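Local atomic coordinates of SusD homolog (Bacteroides thetaiotaomicron, PDB entry 3EHM), a protein that probably binds mucin O-glycans, as a SusD-like lipoprotein, to help a gut bacterium harvest these sugars. Residues Gln188-Asn199 and Ser243-Met254. Sequence-based numbering, arbitrary orientation.
Sequences QYDLIYNGNVQN and SSEAKIKSSDKM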
loop_
_atom_site.group_PDB
_atom_site.type_symbol
_atom_site.label_atom_id
_atom_site.label_comp_id
_atom_site.label_asym_id
_atom_site.label_seq_id
_atom_site.Cartn_x
_atom_site.Cartn_y
_atom_site.Cartn_z
ATOM N N GLN A 188 -5.587 -8.088 25.715
ATOM C CA GLN A 188 -5.378 -6.745 26.238
ATOM C C GLN A 188 -4.439 -5.881 25.400
ATOM O O GLN A 188 -4.572 -4.659 25.379
ATOM C CB GLN A 188 -4.843 -6.815 27.675
ATOM C CG GLN A 188 -4.508 -5.444 28.268
ATOM C CD GLN A 188 -4.048 -5.515 29.715
ATOM O OE1 GLN A 188 -3.733 -4.492 30.331
ATOM N NE2 GLN A 188 -4.006 -6.722 30.266
ATOM N N TYR A 189 -3.496 -6.511 24.709
ATOM C CA TYR A 189 -2.533 -5.765 23.904
ATOM C C TYR A 189 -2.734 -5.915 22.399
ATOM O O TYR A 189 -1.944 -5.391 21.613
ATOM C CB TYR A 189 -1.117 -6.206 24.266
ATOM C CG TYR A 189 -0.838 -6.163 25.749
ATOM C CD1 TYR A 189 -0.809 -7.334 26.506
ATOM C CD2 TYR A 189 -0.606 -4.954 26.398
ATOM C CE1 TYR A 189 -0.553 -7.299 27.871
ATOM C CE2 TYR A 189 -0.351 -4.909 27.767
ATOM C CZ TYR A 189 -0.325 -6.085 28.494
ATOM O OH TYR A 189 -0.062 -6.050 29.845
ATOM N N ASP A 190 -3.785 -6.630 22.007
ATOM C CA ASP A 190 -4.086 -6.866 20.596
ATOM C C ASP A 190 -4.988 -5.768 20.053
ATOM O O ASP A 190 -6.208 -5.819 20.213
ATOM C CB ASP A 190 -4.781 -8.219 20.429
ATOM C CG ASP A 190 -5.038 -8.572 18.973
ATOM O OD1 ASP A 190 -4.856 -7.695 18.101
ATOM O OD2 ASP A 190 -5.430 -9.726 18.707
ATOM N N LEU A 191 -4.387 -4.785 19.393
ATOM C CA LEU A 191 -5.145 -3.666 18.847
ATOM C C LEU A 191 -5.868 -4.014 17.551
ATOM O O LEU A 191 -6.659 -3.217 17.051
ATOM C CB LEU A 191 -4.210 -2.476 18.598
ATOM C CG LEU A 191 -3.280 -2.086 19.751
ATOM C CD1 LEU A 191 -2.405 -0.904 19.338
ATOM C CD2 LEU A 191 -4.115 -1.728 20.977
ATOM N N ILE A 192 -5.605 -5.197 17.005
ATOM C CA ILE A 192 -6.233 -5.591 15.748
ATOM C C ILE A 192 -7.435 -6.521 15.896
ATOM O O ILE A 192 -8.518 -6.228 15.383
ATOM C CB ILE A 192 -5.228 -6.301 14.810
ATOM C CG1 ILE A 192 -3.912 -5.520 14.739
ATOM C CG2 ILE A 192 -5.848 -6.460 13.415
ATOM C CD1 ILE A 192 -4.046 -4.122 14.182
ATOM N N TYR A 193 -7.247 -7.635 16.598
ATOM C CA TYR A 193 -8.312 -8.623 16.748
ATOM C C TYR A 193 -8.769 -8.984 18.162
ATOM O O TYR A 193 -9.444 -9.990 18.349
ATOM C CB TYR A 193 -7.905 -9.907 16.026
ATOM C CG TYR A 193 -7.781 -9.769 14.522
ATOM C CD1 TYR A 193 -6.623 -10.181 13.859
ATOM C CD2 TYR A 193 -8.841 -9.287 13.756
ATOM C CE1 TYR A 193 -6.526 -10.122 12.467
ATOM C CE2 TYR A 193 -8.757 -9.224 12.360
ATOM C CZ TYR A 193 -7.598 -9.646 11.726
ATOM O OH TYR A 193 -7.518 -9.619 10.353
ATOM N N ASN A 194 -8.405 -8.184 19.156
ATOM C CA ASN A 194 -8.823 -8.459 20.530
ATOM C C ASN A 194 -8.507 -9.889 20.986
ATOM O O ASN A 194 -9.308 -10.517 21.675
ATOM C CB ASN A 194 -10.327 -8.205 20.672
ATOM C CG ASN A 194 -10.771 -8.088 22.124
ATOM O OD1 ASN A 194 -11.908 -8.419 22.466
ATOM N ND2 ASN A 194 -9.885 -7.600 22.978
ATOM N N GLY A 195 -7.349 -10.405 20.586
ATOM C CA GLY A 195 -6.955 -11.743 20.997
ATOM C C GLY A 195 -7.542 -12.933 20.259
ATOM O O GLY A 195 -7.251 -14.075 20.616
ATOM N N ASN A 196 -8.365 -12.685 19.245
ATOM C CA ASN A 196 -8.974 -13.766 18.471
ATOM C C ASN A 196 -7.941 -14.359 17.507
ATOM O O ASN A 196 -7.698 -13.811 16.429
ATOM C CB ASN A 196 -10.170 -13.236 17.674
ATOM C CG ASN A 196 -10.966 -14.346 17.004
ATOM O OD1 ASN A 196 -10.403 -15.317 16.501
ATOM N ND2 ASN A 196 -12.285 -14.196 16.986
ATOM N N VAL A 197 -7.339 -15.480 17.902
ATOM C CA VAL A 197 -6.320 -16.147 17.088
ATOM C C VAL A 197 -6.825 -16.582 15.707
ATOM O O VAL A 197 -6.073 -16.550 14.734
ATOM C CB VAL A 197 -5.747 -17.381 17.828
ATOM C CG1 VAL A 197 -4.745 -18.115 16.942
ATOM C CG2 VAL A 197 -5.082 -16.941 19.122
ATOM N N GLN A 198 -8.089 -16.995 15.623
ATOM C CA GLN A 198 -8.667 -17.418 14.349
ATOM C C GLN A 198 -8.592 -16.293 13.319
ATOM O O GLN A 198 -8.364 -16.544 12.141
ATOM C CB GLN A 198 -10.122 -17.859 14.542
ATOM C CG GLN A 198 -10.268 -19.225 15.202
ATOM C CD GLN A 198 -9.268 -19.439 16.326
ATOM O OE1 GLN A 198 -8.159 -19.939 16.103
ATOM N NE2 GLN A 198 -9.648 -19.042 17.538
ATOM N N ASN A 199 -8.790 -15.054 13.758
ATOM C CA ASN A 199 -8.703 -13.934 12.835
ATOM C C ASN A 199 -7.246 -13.707 12.438
ATOM O O ASN A 199 -6.959 -13.380 11.291
ATOM C CB ASN A 199 -9.303 -12.676 13.459
ATOM C CG ASN A 199 -10.803 -12.584 13.237
ATOM O OD1 ASN A 199 -11.503 -11.851 13.930
ATOM N ND2 ASN A 199 -11.298 -13.329 12.257
ATOM N N SER A 243 -16.036 -8.027 9.024
ATOM C CA SER A 243 -15.798 -8.259 10.446
ATOM C C SER A 243 -14.424 -8.872 10.729
ATOM O O SER A 243 -13.958 -8.851 11.867
ATOM C CB SER A 243 -16.897 -9.161 11.021
ATOM O OG SER A 243 -16.930 -10.415 10.362
ATOM N N SER A 244 -13.778 -9.417 9.700
ATOM C CA SER A 244 -12.457 -10.022 9.866
ATOM C C SER A 244 -11.318 -9.134 9.358
ATOM O O SER A 244 -10.150 -9.519 9.422
ATOM C CB SER A 244 -12.397 -11.370 9.143
ATOM O OG SER A 244 -13.227 -12.332 9.769
ATOM N N GLU A 245 -11.654 -7.947 8.861
ATOM C CA GLU A 245 -10.639 -7.041 8.333
ATOM C C GLU A 245 -9.629 -6.661 9.406
ATOM O O GLU A 245 -9.963 -6.592 10.591
ATOM C CB GLU A 245 -11.287 -5.772 7.769
ATOM C CG GLU A 245 -11.809 -4.808 8.823
ATOM C CD GLU A 245 -12.558 -3.625 8.224
ATOM O OE1 GLU A 245 -12.587 -3.494 6.982
ATOM O OE2 GLU A 245 -13.116 -2.823 9.003
ATOM N N ALA A 246 -8.394 -6.414 8.986
ATOM C CA ALA A 246 -7.341 -6.031 9.916
ATOM C C ALA A 246 -7.114 -4.526 9.831
ATOM O O ALA A 246 -6.647 -4.015 8.812
ATOM C CB ALA A 246 -6.051 -6.772 9.586
ATOM N N LYS A 247 -7.463 -3.816 10.898
ATOM C CA LYS A 247 -7.271 -2.374 10.934
ATOM C C LYS A 247 -6.889 -1.939 12.339
ATOM O O LYS A 247 -7.140 -2.650 13.313
ATOM C CB LYS A 247 -8.543 -1.638 10.494
ATOM C CG LYS A 247 -9.753 -1.857 11.388
ATOM C CD LYS A 247 -10.923 -0.988 10.934
ATOM C CE LYS A 247 -12.157 -1.204 11.802
ATOM N NZ LYS A 247 -12.713 -2.580 11.649
ATOM N N ILE A 248 -6.268 -0.773 12.437
ATOM C CA ILE A 248 -5.865 -0.248 13.730
ATOM C C ILE A 248 -6.450 1.152 13.893
ATOM O O ILE A 248 -6.445 1.953 12.959
ATOM C CB ILE A 248 -4.320 -0.214 13.856
ATOM C CG1 ILE A 248 -3.918 0.185 15.276
ATOM C CG2 ILE A 248 -3.727 0.745 12.833
ATOM C CD1 ILE A 248 -2.427 0.067 15.545
ATOM N N LYS A 249 -6.988 1.429 15.073
ATOM C CA LYS A 249 -7.570 2.734 15.352
ATOM C C LYS A 249 -7.566 2.955 16.854
ATOM O O LYS A 249 -7.340 2.018 17.622
ATOM C CB LYS A 249 -9.003 2.814 14.821
ATOM C CG LYS A 249 -9.967 1.835 15.478
ATOM C CD LYS A 249 -11.380 2.032 14.945
ATOM C CE LYS A 249 -12.355 1.067 15.597
ATOM N NZ LYS A 249 -13.740 1.235 15.065
ATOM N N SER A 250 -7.820 4.191 17.267
ATOM C CA SER A 250 -7.826 4.536 18.678
ATOM C C SER A 250 -8.795 3.667 19.468
ATOM O O SER A 250 -9.909 3.395 19.018
ATOM C CB SER A 250 -8.186 6.009 18.855
ATOM O OG SER A 250 -7.955 6.421 20.187
ATOM N N SER A 251 -8.352 3.232 20.644
ATOM C CA SER A 251 -9.149 2.398 21.539
ATOM C C SER A 251 -8.694 2.666 22.968
ATOM O O SER A 251 -7.765 3.444 23.190
ATOM C CB SER A 251 -8.941 0.917 21.220
ATOM O OG SER A 251 -7.625 0.510 21.555
ATOM N N ASP A 252 -9.335 2.012 23.933
ATOM C CA ASP A 252 -8.979 2.190 25.340
ATOM C C ASP A 252 -7.632 1.531 25.627
ATOM O O ASP A 252 -6.897 1.959 26.524
ATOM C CB ASP A 252 -10.069 1.593 26.251
ATOM C CG ASP A 252 -10.023 0.067 26.319
ATOM O OD1 ASP A 252 -9.898 -0.575 25.255
ATOM O OD2 ASP A 252 -10.126 -0.492 27.440
ATOM N N LYS A 253 -7.310 0.491 24.861
ATOM C CA LYS A 253 -6.051 -0.231 25.020
ATOM C C LYS A 253 -4.875 0.659 24.648
ATOM O O LYS A 253 -3.782 0.544 25.214
ATOM C CB LYS A 253 -6.020 -1.462 24.114
ATOM C CG LYS A 253 -7.124 -2.465 24.361
ATOM C CD LYS A 253 -7.027 -3.592 23.346
ATOM C CE LYS A 253 -8.184 -4.563 23.484
ATOM N NZ LYS A 253 -8.106 -5.623 22.454
HETATM N N MSE A 254 -5.101 1.535 23.677
HETATM C CA MSE A 254 -4.058 2.440 23.217
HETATM C C MSE A 254 -4.664 3.587 22.425
HETATM O O MSE A 254 -5.000 3.431 21.252
HETATM C CB MSE A 254 -3.055 1.678 22.342
HETATM C CG MSE A 254 -1.951 2.535 21.720
HETATM SE SE MSE A 254 -0.812 3.442 23.008
HETATM C CE MSE A 254 -0.042 1.886 23.855
HETATM O O HOH W 1 -8.899 -2.438 15.229
HETATM O O HOH W 2 -7.784 -0.754 16.760
HETATM O O HOH W 3 -9.022 -5.274 12.981
HETATM O O HOH W 4 -14.491 -11.805 13.615
#
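Tyr193 and Ala246 meet at the tight end of this contact, where the phenol OH donates to Ser244 O at 2.8 Å and the Ala246 methyl lies against the phenol end of the ring. Asn199 CB sits 3.3 Å above the ring centre; with CG2 anti to the backbone N, Ile192 lays this methyl over the opposite face and against Ala246 CB, so the ring is sandwiched; it also packs edge-to-face with Trp200. Ile192 CD1 packs 3.9 Å from Ile248 CB. Leu191 spreads its two methyls, CD1 to Ile248 CD1 and CD2 to Lys253 CB at 3.7 Å. Lys253, extended beyond CG, runs antiparallel to Leu191 and passes Gln188 O before NZ donates to Asp190 O at 2.9 Å, from above the carbonyl plane, and to Ala187 O. Replacing it with an alanine would probably leave both carbonyls without this charged donor and uncover one flank of Leu191. The looser side is wet: one water links Leu191 O to Lys247 O, another Leu191 O to Lys249 N, and a third accepts from Lys247 N near Ile192 O and Glu245 O. Asp190 OD1 takes Ile192 N-H in an Asx turn and Tyr193 N-H in the wider Asx motif, while OD2 accepts from Gly195 N and Trp200 NE1; this loop precedes helix 197-215 and flanks strand 246-248, paired antiparallel with strand 339-342 in the largely helical, TPR-containing SusD fold.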